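PDB 1NY1: probable polysaccharide deacetylase pdaA from Bacillus subtilis, which deacetylates N-acetylmuramic acid residues of peptidoglycan on the way to muramic delta-lactam in the spore cortex, and is required for germination. Local coordinates for residues F49-E54 with L198-R203; Y57-L62 with P85-R90; K177-A182 with A206-D211. All coordinates share one frame; numbering follows the deposited sequence.

Overall arrangement
All three contacts lie in the NodB homology domain, a parallel beta/alpha fold of the carbohydrate esterase family 4 type. Interaction 1 joins the ends of strands 44-51 and 194-198 at the probable active site. Interaction 2 pairs helices 58-67 and 85-93, both within the long chain excursion between the two segments of interaction 1; the centres are about 11 Å apart, and Thr58 and Thr200 join them through their hydroxyls. Interaction 3, about 13 Å from interaction 1, packs helix 179-188 on helix 205-219; its segments alternate with those of interaction 1 along the chain, and its Leu209 packs on Phe49 and Leu198. Interactions 2 and 3, about 18 Å apart, are tied by a Lys60-Glu207 salt bridge.

Interaction 1 of 3, residues F49-E54 with L198-R203; sequences FDNGYE and LHTVSR
Two neighbouring parallel strands of the NodB-type beta/alpha fold end here, 44-51 and 194-198, and their tips carry the two residues assigned by similarity as proton acceptor, Asp50, and proton donor, His199. The strands still pair at Phe49 and Leu198: Asp50 N donates to Leu198 O at 3.0 Å, nearly along the C=O axis. Phe49 and Leu198 run side by side on one face of the sheet, both with CG anti to the carbonyl carbon, and ring atom Phe49 CD2 rests 3.8 Å from Leu198 CB. The Thr200 side chain crosses that of Phe49 at about a right angle, its CG2 3.6 Å from Phe49 CD2, while Val61 and Leu65 of helix 58-67 also pack on the Phe49 side chain.

On the catalytic side, His199 CE1 comes within 3.7 Å of Asp50 CB. The carboxylate and imidazole are near but not in contact, with 4.9 Å between Asp50 OD2 and His199 NE2. Asp50 OD1 is instead salt-bridged to Arg140, which would probably favour the ionised carboxylate, and the Asp50 side chain lies beside the metal-binding His101. Asp170, inferred to raise the histidine pKa, accepts a hydrogen bond at OD2 from the backbone N of His199.

Beyond the strands, Val201 CG1 sits over one face of the Tyr53 ring in a CH-pi contact, 4.0 Å from its centroid, the two side chains crossing at about a right angle. Two waters bridge the diverging backbones. One, in the plane of the His199 ring at its edge, donates to Asp50 O and accepts from Thr200 N. A second donates to Asn51 OD1 and Tyr53 O and lies 2.8 Å from Thr200 OG1, a hydroxyl that is also hydrogen-bonded to Thr58 OG1.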
loop_
_atom_site.group_PDB
_atom_site.type_symbol
_atom_site.label_atom_id
_atom_site.label_comp_id
_atom_site.label_asym_id
_atom_site.label_seq_id
_atom_site.Cartn_x
_atom_site.Cartn_y
_atom_site.Cartn_z
ATOM N N PHE A 49 -2.485 2.227 1.426
ATOM C CA PHE A 49 -2.073 2.935 2.629
ATOM C C PHE A 49 -1.227 2.029 3.523
ATOM O O PHE A 49 -1.386 0.814 3.504
ATOM C CB PHE A 49 -3.306 3.381 3.430
ATOM C CG PHE A 49 -4.279 4.231 2.654
ATOM C CD1 PHE A 49 -5.156 3.661 1.733
ATOM C CD2 PHE A 49 -4.329 5.608 2.864
ATOM C CE1 PHE A 49 -6.074 4.457 1.035
ATOM C CE2 PHE A 49 -5.238 6.409 2.174
ATOM C CZ PHE A 49 -6.111 5.832 1.258
ATOM N N ASP A 50 -0.313 2.629 4.280
ATOM C CA ASP A 50 0.514 1.892 5.234
ATOM C C ASP A 50 0.030 2.417 6.585
ATOM O O ASP A 50 0.002 3.629 6.807
ATOM C CB ASP A 50 2.008 2.210 5.051
ATOM C CG ASP A 50 2.671 1.374 3.966
ATOM O OD1 ASP A 50 1.965 0.634 3.248
ATOM O OD2 ASP A 50 3.917 1.458 3.830
ATOM N N ASN A 51 -0.366 1.510 7.476
ATOM C CA ASN A 51 -0.876 1.894 8.790
ATOM C C ASN A 51 -0.139 1.196 9.922
ATOM O O ASN A 51 -0.385 0.023 10.189
ATOM C CB ASN A 51 -2.369 1.566 8.881
ATOM C CG ASN A 51 -3.193 2.341 7.866
ATOM O OD1 ASN A 51 -3.600 3.479 8.114
ATOM N ND2 ASN A 51 -3.417 1.736 6.706
ATOM N N GLY A 52 0.751 1.929 10.587
ATOM C CA GLY A 52 1.518 1.369 11.690
ATOM C C GLY A 52 0.977 1.806 13.039
ATOM O O GLY A 52 1.153 1.111 14.035
ATOM N N TYR A 53 0.339 2.974 13.071
ATOM C CA TYR A 53 -0.266 3.511 14.287
ATOM C C TYR A 53 -1.319 4.538 13.896
ATOM O O TYR A 53 -1.394 4.953 12.737
ATOM C CB TYR A 53 0.779 4.161 15.206
ATOM C CG TYR A 53 1.484 5.343 14.592
ATOM C CD1 TYR A 53 2.562 5.161 13.727
ATOM C CD2 TYR A 53 1.054 6.643 14.846
ATOM C CE1 TYR A 53 3.192 6.245 13.128
ATOM C CE2 TYR A 53 1.675 7.735 14.251
ATOM C CZ TYR A 53 2.743 7.526 13.393
ATOM O OH TYR A 53 3.360 8.595 12.798
ATOM N N GLU A 54 -2.123 4.959 14.864
ATOM C CA GLU A 54 -3.195 5.913 14.599
ATOM C C GLU A 54 -2.915 7.286 15.209
ATOM O O GLU A 54 -2.439 7.385 16.338
ATOM C CB GLU A 54 -4.509 5.333 15.144
ATOM C CG GLU A 54 -5.762 6.178 14.942
ATOM C CD GLU A 54 -6.069 6.467 13.476
ATOM O OE1 GLU A 54 -5.543 5.758 12.589
ATOM O OE2 GLU A 54 -6.856 7.399 13.214
ATOM N N LEU A 198 0.125 5.884 0.592
ATOM C CA LEU A 198 -0.218 7.006 1.457
ATOM C C LEU A 198 -0.221 6.593 2.921
ATOM O O LEU A 198 -0.308 5.408 3.243
ATOM C CB LEU A 198 -1.610 7.539 1.107
ATOM C CG LEU A 198 -1.861 8.008 -0.323
ATOM C CD1 LEU A 198 -3.322 8.395 -0.486
ATOM C CD2 LEU A 198 -0.950 9.184 -0.636
ATOM N N HIS A 199 -0.111 7.585 3.798
ATOM C CA HIS A 199 -0.163 7.372 5.240
ATOM C C HIS A 199 -1.380 8.175 5.670
ATOM O O HIS A 199 -1.868 9.007 4.907
ATOM C CB HIS A 199 1.112 7.894 5.910
ATOM C CG HIS A 199 2.338 7.150 5.487
ATOM N ND1 HIS A 199 2.661 5.910 5.994
ATOM C CD2 HIS A 199 3.241 7.406 4.512
ATOM C CE1 HIS A 199 3.707 5.431 5.345
ATOM N NE2 HIS A 199 4.078 6.317 4.438
ATOM N N THR A 200 -1.886 7.927 6.871
ATOM C CA THR A 200 -3.069 8.641 7.332
ATOM C C THR A 200 -2.836 9.343 8.664
ATOM O O THR A 200 -3.788 9.652 9.379
ATOM C CB THR A 200 -4.264 7.669 7.497
ATOM O OG1 THR A 200 -4.005 6.776 8.591
ATOM C CG2 THR A 200 -4.466 6.853 6.223
ATOM N N VAL A 201 -1.575 9.616 8.983
ATOM C CA VAL A 201 -1.232 10.247 10.254
ATOM C C VAL A 201 -0.948 11.749 10.225
ATOM O O VAL A 201 -0.937 12.397 11.276
ATOM C CB VAL A 201 0.002 9.559 10.892
ATOM C CG1 VAL A 201 -0.317 8.110 11.217
ATOM C CG2 VAL A 201 1.200 9.631 9.942
ATOM N N SER A 202 -0.729 12.315 9.043
ATOM C CA SER A 202 -0.395 13.736 8.959
ATOM C C SER A 202 -1.587 14.680 8.829
ATOM O O SER A 202 -2.570 14.374 8.158
ATOM C CB SER A 202 0.581 13.965 7.801
ATOM O OG SER A 202 1.298 15.181 7.966
ATOM N N ARG A 203 -1.480 15.841 9.472
ATOM C CA ARG A 203 -2.544 16.837 9.455
ATOM C C ARG A 203 -3.115 17.089 8.065
ATOM O O ARG A 203 -2.373 17.303 7.103
ATOM C CB ARG A 203 -2.042 18.161 10.047
ATOM C CG ARG A 203 -3.114 19.239 10.126
ATOM C CD ARG A 203 -2.602 20.459 10.873
ATOM N NE ARG A 203 -1.425 21.021 10.225
ATOM C CZ ARG A 203 -1.465 21.778 9.136
ATOM N NH1 ARG A 203 -2.629 22.071 8.573
ATOM N NH2 ARG A 203 -0.337 22.230 8.598
HETATM O O HOH W 1 -0.619 5.792 8.244
HETATM O O HOH W 2 -2.443 5.030 10.213
#

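Interaction 2 of 3, residues Y57-L62 with P85-R90; sequences YTPKVL and PQLIKR
Helix segments 58-62 and 85-90 run almost parallel, their axes 9° apart in direction and 10.9 Å from each other at closest approach, so side chains have to span the distance. Leu87 reaches across with its two methyls divided: CD1 meets Thr58 CB at 3.9 Å, and CD2 lies 3.8 Å from Pro59 CG and also touches Leu62 CD1. One turn on, Arg90 and Leu62 slide past each other in opposite directions. The arginine chain, bent at chi3 (66°), lays one face of its guanidinium over Leu62 CB, which stands 3.4 Å above the plane and offset toward the rim. Its NH1 makes a weak hydrogen bond to Pro59 O at 3.4 Å. Stronger partners fix the group's rotation: NE is salt-bridged to Glu94, and NH2 to Asp63. At the other end of the contact, Thr58 OG1 bonds to Glu54 OE1, which ties the start of its helix to the loop after strand 44-51. Near-parallel neighbouring helices, one following strand 44-51 and the other preceding strand 97-100, are typical of the outer helical layer of a parallel beta/alpha fold such as the NodB domain.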
loop_
_atom_site.group_PDB
_atom_site.type_symbol
_atom_site.label_atom_id
_atom_site.label_comp_id
_atom_site.label_asym_id
_atom_site.label_seq_id
_atom_site.Cartn_x
_atom_site.Cartn_y
_atom_site.Cartn_z
ATOM N N TYR A 57 -6.794 10.501 12.226
ATOM C CA TYR A 57 -7.377 10.859 10.942
ATOM C C TYR A 57 -7.910 9.716 10.088
ATOM O O TYR A 57 -8.559 9.959 9.071
ATOM C CB TYR A 57 -6.354 11.655 10.115
ATOM C CG TYR A 57 -5.777 12.858 10.833
ATOM C CD1 TYR A 57 -6.584 13.937 11.179
ATOM C CD2 TYR A 57 -4.426 12.903 11.184
ATOM C CE1 TYR A 57 -6.065 15.039 11.860
ATOM C CE2 TYR A 57 -3.893 14.002 11.869
ATOM C CZ TYR A 57 -4.723 15.065 12.204
ATOM O OH TYR A 57 -4.229 16.147 12.904
ATOM N N THR A 58 -7.656 8.471 10.475
ATOM C CA THR A 58 -8.121 7.364 9.644
ATOM C C THR A 58 -9.640 7.322 9.463
ATOM O O THR A 58 -10.123 6.947 8.399
ATOM C CB THR A 58 -7.581 6.024 10.166
ATOM O OG1 THR A 58 -6.148 6.093 10.202
ATOM C CG2 THR A 58 -7.984 4.886 9.236
ATOM N N PRO A 59 -10.410 7.704 10.498
ATOM C CA PRO A 59 -11.867 7.688 10.339
ATOM C C PRO A 59 -12.267 8.626 9.200
ATOM O O PRO A 59 -13.134 8.296 8.394
ATOM C CB PRO A 59 -12.365 8.179 11.691
ATOM C CG PRO A 59 -11.366 7.593 12.626
ATOM C CD PRO A 59 -10.046 7.867 11.916
ATOM N N LYS A 60 -11.638 9.797 9.131
ATOM C CA LYS A 60 -11.958 10.740 8.062
ATOM C C LYS A 60 -11.529 10.194 6.701
ATOM O O LYS A 60 -12.232 10.383 5.705
ATOM C CB LYS A 60 -11.311 12.109 8.315
ATOM C CG LYS A 60 -12.015 12.941 9.397
ATOM C CD LYS A 60 -11.544 14.401 9.413
ATOM C CE LYS A 60 -10.067 14.520 9.797
ATOM N NZ LYS A 60 -9.545 15.919 9.669
ATOM N N VAL A 61 -10.386 9.515 6.654
ATOM C CA VAL A 61 -9.918 8.935 5.400
ATOM C C VAL A 61 -10.937 7.918 4.897
ATOM O O VAL A 61 -11.246 7.867 3.706
ATOM C CB VAL A 61 -8.555 8.237 5.575
ATOM C CG1 VAL A 61 -8.257 7.360 4.361
ATOM C CG2 VAL A 61 -7.458 9.280 5.747
ATOM N N LEU A 62 -11.457 7.105 5.810
ATOM C CA LEU A 62 -12.453 6.110 5.440
ATOM C C LEU A 62 -13.733 6.794 4.948
ATOM O O LEU A 62 -14.365 6.312 4.012
ATOM C CB LEU A 62 -12.744 5.188 6.633
ATOM C CG LEU A 62 -11.634 4.169 6.943
ATOM C CD1 LEU A 62 -11.909 3.471 8.270
ATOM C CD2 LEU A 62 -11.547 3.142 5.813
ATOM N N PRO A 85 -8.905 -1.972 16.688
ATOM C CA PRO A 85 -9.852 -3.004 16.238
ATOM C C PRO A 85 -11.069 -2.457 15.485
ATOM O O PRO A 85 -11.470 -3.005 14.457
ATOM C CB PRO A 85 -10.266 -3.691 17.541
ATOM C CG PRO A 85 -9.095 -3.456 18.448
ATOM C CD PRO A 85 -8.702 -2.043 18.144
ATOM N N GLN A 86 -11.657 -1.381 16.000
ATOM C CA GLN A 86 -12.831 -0.792 15.370
ATOM C C GLN A 86 -12.545 -0.294 13.955
ATOM O O GLN A 86 -13.387 -0.434 13.066
ATOM C CB GLN A 86 -13.382 0.349 16.232
ATOM C CG GLN A 86 -13.720 -0.082 17.654
ATOM C CD GLN A 86 -14.507 0.966 18.419
ATOM O OE1 GLN A 86 -14.084 2.119 18.540
ATOM N NE2 GLN A 86 -15.661 0.566 18.948
ATOM N N LEU A 87 -11.364 0.280 13.740
ATOM C CA LEU A 87 -11.005 0.766 12.413
ATOM C C LEU A 87 -10.836 -0.404 11.448
ATOM O O LEU A 87 -11.257 -0.334 10.295
ATOM C CB LEU A 87 -9.715 1.587 12.464
ATOM C CG LEU A 87 -9.841 2.987 13.070
ATOM C CD1 LEU A 87 -8.466 3.627 13.166
ATOM C CD2 LEU A 87 -10.765 3.839 12.213
ATOM N N ILE A 88 -10.216 -1.478 11.924
ATOM C CA ILE A 88 -10.012 -2.659 11.096
ATOM C C ILE A 88 -11.372 -3.180 10.659
ATOM O O ILE A 88 -11.556 -3.597 9.515
ATOM C CB ILE A 88 -9.294 -3.780 11.880
ATOM C CG1 ILE A 88 -7.839 -3.383 12.155
ATOM C CG2 ILE A 88 -9.396 -5.096 11.114
ATOM C CD1 ILE A 88 -6.999 -3.158 10.897
ATOM N N LYS A 89 -12.323 -3.153 11.586
ATOM C CA LYS A 89 -13.674 -3.623 11.308
ATOM C C LYS A 89 -14.318 -2.735 10.240
ATOM O O LYS A 89 -15.016 -3.227 9.351
ATOM C CB LYS A 89 -14.508 -3.601 12.595
ATOM C CG LYS A 89 -15.786 -4.431 12.533
ATOM C CD LYS A 89 -15.635 -5.762 13.274
ATOM C CE LYS A 89 -15.517 -5.554 14.785
ATOM N NZ LYS A 89 -15.415 -6.846 15.531
ATOM N N ARG A 90 -14.083 -1.426 10.322
ATOM C CA ARG A 90 -14.641 -0.504 9.337
ATOM C C ARG A 90 -14.081 -0.790 7.952
ATOM O O ARG A 90 -14.815 -0.812 6.965
ATOM C CB ARG A 90 -14.328 0.954 9.678
ATOM C CG ARG A 90 -15.260 1.606 10.675
ATOM C CD ARG A 90 -15.149 3.121 10.568
ATOM N NE ARG A 90 -15.634 3.621 9.281
ATOM C CZ ARG A 90 -15.572 4.896 8.904
ATOM N NH1 ARG A 90 -15.042 5.803 9.713
ATOM N NH2 ARG A 90 -16.040 5.270 7.719
#

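Interaction 3 of 3, residues K177-A182 with A206-D211; sequences KGKKYA and AEALDD
Lys179 stands in the first turn of helix 179-188, directly after the N-cap position held by Gly178, and its side chain sets out toward helix 205-219. From CB the chain leaves with CG anti to the backbone N (chi1 -167°), which lays CG against the neighbouring backbone, 3.5 Å from Ala208 CA. CD continues past Glu207, 3.7 Å from that residue's CB, the two side chains crossing at about a right angle. There the lysine bends (chi3 75°), and CE passes 3.3 Å from Asp211 OD2. Lys179 NZ ends in a salt bridge 2.8 Å from Asp211 OD2, which receives it on its syn lone pair. The two helices flank strand 194-198 in the chain, helix 179-188 before it and helix 205-219 after it, an alpha-beta-alpha succession within the parallel beta/alpha fold of the NodB domain. An alanine at Lys179 would lose the salt bridge and the methylenes lying along Ala208 and Glu207, and would probably loosen the start of its helix against helix 205-219. Deeper in the contact small residues permit close approach: Ala208 CB lies 3.6 Å from Lys179 O and 3.7 Å from Ala182 CB. The carboxylate of Glu207 turns away from the lysine, its chain bent at chi2 (69°), and OE2 is salt-bridged to Lys60 of helix 58-67.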
loop_
_atom_site.group_PDB
_atom_site.type_symbol
_atom_site.label_atom_id
_atom_site.label_comp_id
_atom_site.label_asym_id
_atom_site.label_seq_id
_atom_site.Cartn_x
_atom_site.Cartn_y
_atom_site.Cartn_z
ATOM N N LYS A 177 3.310 19.251 7.009
ATOM C CA LYS A 177 3.185 20.363 6.074
ATOM C C LYS A 177 1.805 20.845 5.645
ATOM O O LYS A 177 1.680 21.944 5.105
ATOM C CB LYS A 177 4.055 20.076 4.846
ATOM C CG LYS A 177 5.522 19.902 5.232
ATOM C CD LYS A 177 6.477 19.866 4.049
ATOM C CE LYS A 177 7.916 19.770 4.547
ATOM N NZ LYS A 177 8.933 19.968 3.477
ATOM N N GLY A 178 0.764 20.058 5.875
ATOM C CA GLY A 178 -0.552 20.538 5.501
ATOM C C GLY A 178 -1.181 19.930 4.269
ATOM O O GLY A 178 -0.603 19.065 3.606
ATOM N N LYS A 179 -2.380 20.410 3.957
ATOM C CA LYS A 179 -3.140 19.900 2.829
ATOM C C LYS A 179 -2.526 20.154 1.463
ATOM O O LYS A 179 -2.415 19.238 0.651
ATOM C CB LYS A 179 -4.554 20.478 2.847
ATOM C CG LYS A 179 -5.483 19.762 1.891
ATOM C CD LYS A 179 -6.866 20.382 1.841
ATOM C CE LYS A 179 -6.875 21.682 1.056
ATOM N NZ LYS A 179 -8.277 22.119 0.760
ATOM N N LYS A 180 -2.135 21.397 1.200
ATOM C CA LYS A 180 -1.561 21.726 -0.092
ATOM C C LYS A 180 -0.343 20.878 -0.448
ATOM O O LYS A 180 -0.219 20.421 -1.583
ATOM C CB LYS A 180 -1.210 23.217 -0.141
ATOM C CG LYS A 180 -0.589 23.678 -1.451
ATOM C CD LYS A 180 -0.312 25.174 -1.416
ATOM C CE LYS A 180 0.595 25.601 -2.558
ATOM N NZ LYS A 180 0.042 25.223 -3.883
ATOM N N TYR A 181 0.550 20.649 0.512
ATOM C CA TYR A 181 1.746 19.854 0.240
ATOM C C TYR A 181 1.402 18.465 -0.298
ATOM O O TYR A 181 1.946 18.028 -1.317
ATOM C CB TYR A 181 2.594 19.697 1.503
ATOM C CG TYR A 181 3.912 19.001 1.255
ATOM C CD1 TYR A 181 4.987 19.693 0.697
ATOM C CD2 TYR A 181 4.080 17.647 1.545
ATOM C CE1 TYR A 181 6.198 19.057 0.433
ATOM C CE2 TYR A 181 5.290 16.999 1.281
ATOM C CZ TYR A 181 6.343 17.713 0.726
ATOM O OH TYR A 181 7.542 17.089 0.459
ATOM N N ALA A 182 0.501 17.775 0.395
ATOM C CA ALA A 182 0.083 16.426 0.009
ATOM C C ALA A 182 -0.711 16.424 -1.288
ATOM O O ALA A 182 -0.487 15.591 -2.167
ATOM C CB ALA A 182 -0.761 15.804 1.126
ATOM N N ALA A 206 -6.574 13.595 5.031
ATOM C CA ALA A 206 -7.893 13.176 4.547
ATOM C C ALA A 206 -8.489 14.225 3.606
ATOM O O ALA A 206 -9.089 13.886 2.583
ATOM C CB ALA A 206 -8.836 12.933 5.722
ATOM N N GLU A 207 -8.329 15.495 3.969
ATOM C CA GLU A 207 -8.833 16.594 3.153
ATOM C C GLU A 207 -8.053 16.660 1.837
ATOM O O GLU A 207 -8.627 16.914 0.778
ATOM C CB GLU A 207 -8.697 17.923 3.908
ATOM C CG GLU A 207 -9.646 18.128 5.104
ATOM C CD GLU A 207 -9.356 17.228 6.307
ATOM O OE1 GLU A 207 -8.241 16.677 6.416
ATOM O OE2 GLU A 207 -10.253 17.092 7.165
ATOM N N ALA A 208 -6.743 16.433 1.901
ATOM C CA ALA A 208 -5.932 16.462 0.689
ATOM C C ALA A 208 -6.396 15.340 -0.235
ATOM O O ALA A 208 -6.550 15.542 -1.438
ATOM C CB ALA A 208 -4.448 16.291 1.028
ATOM N N LEU A 209 -6.634 14.158 0.333
ATOM C CA LEU A 209 -7.084 13.012 -0.454
ATOM C C LEU A 209 -8.449 13.286 -1.084
ATOM O O LEU A 209 -8.699 12.927 -2.240
ATOM C CB LEU A 209 -7.165 11.759 0.422
ATOM C CG LEU A 209 -7.630 10.458 -0.250
ATOM C CD1 LEU A 209 -6.626 10.016 -1.316
ATOM C CD2 LEU A 209 -7.768 9.374 0.811
ATOM N N ASP A 210 -9.332 13.919 -0.319
ATOM C CA ASP A 210 -10.667 14.254 -0.807
ATOM C C ASP A 210 -10.529 15.121 -2.073
ATOM O O ASP A 210 -11.135 14.828 -3.106
ATOM C CB ASP A 210 -11.432 15.001 0.294
ATOM C CG ASP A 210 -12.908 15.185 -0.017
ATOM O OD1 ASP A 210 -13.388 14.737 -1.089
ATOM O OD2 ASP A 210 -13.593 15.787 0.833
ATOM N N ASP A 211 -9.718 16.175 -1.992
ATOM C CA ASP A 211 -9.502 17.075 -3.128
ATOM C C ASP A 211 -8.808 16.382 -4.294
ATOM O O ASP A 211 -9.148 16.604 -5.458
ATOM C CB ASP A 211 -8.659 18.286 -2.713
ATOM C CG ASP A 211 -9.373 19.194 -1.725
ATOM O OD1 ASP A 211 -10.557 18.942 -1.419
ATOM O OD2 ASP A 211 -8.743 20.164 -1.257
#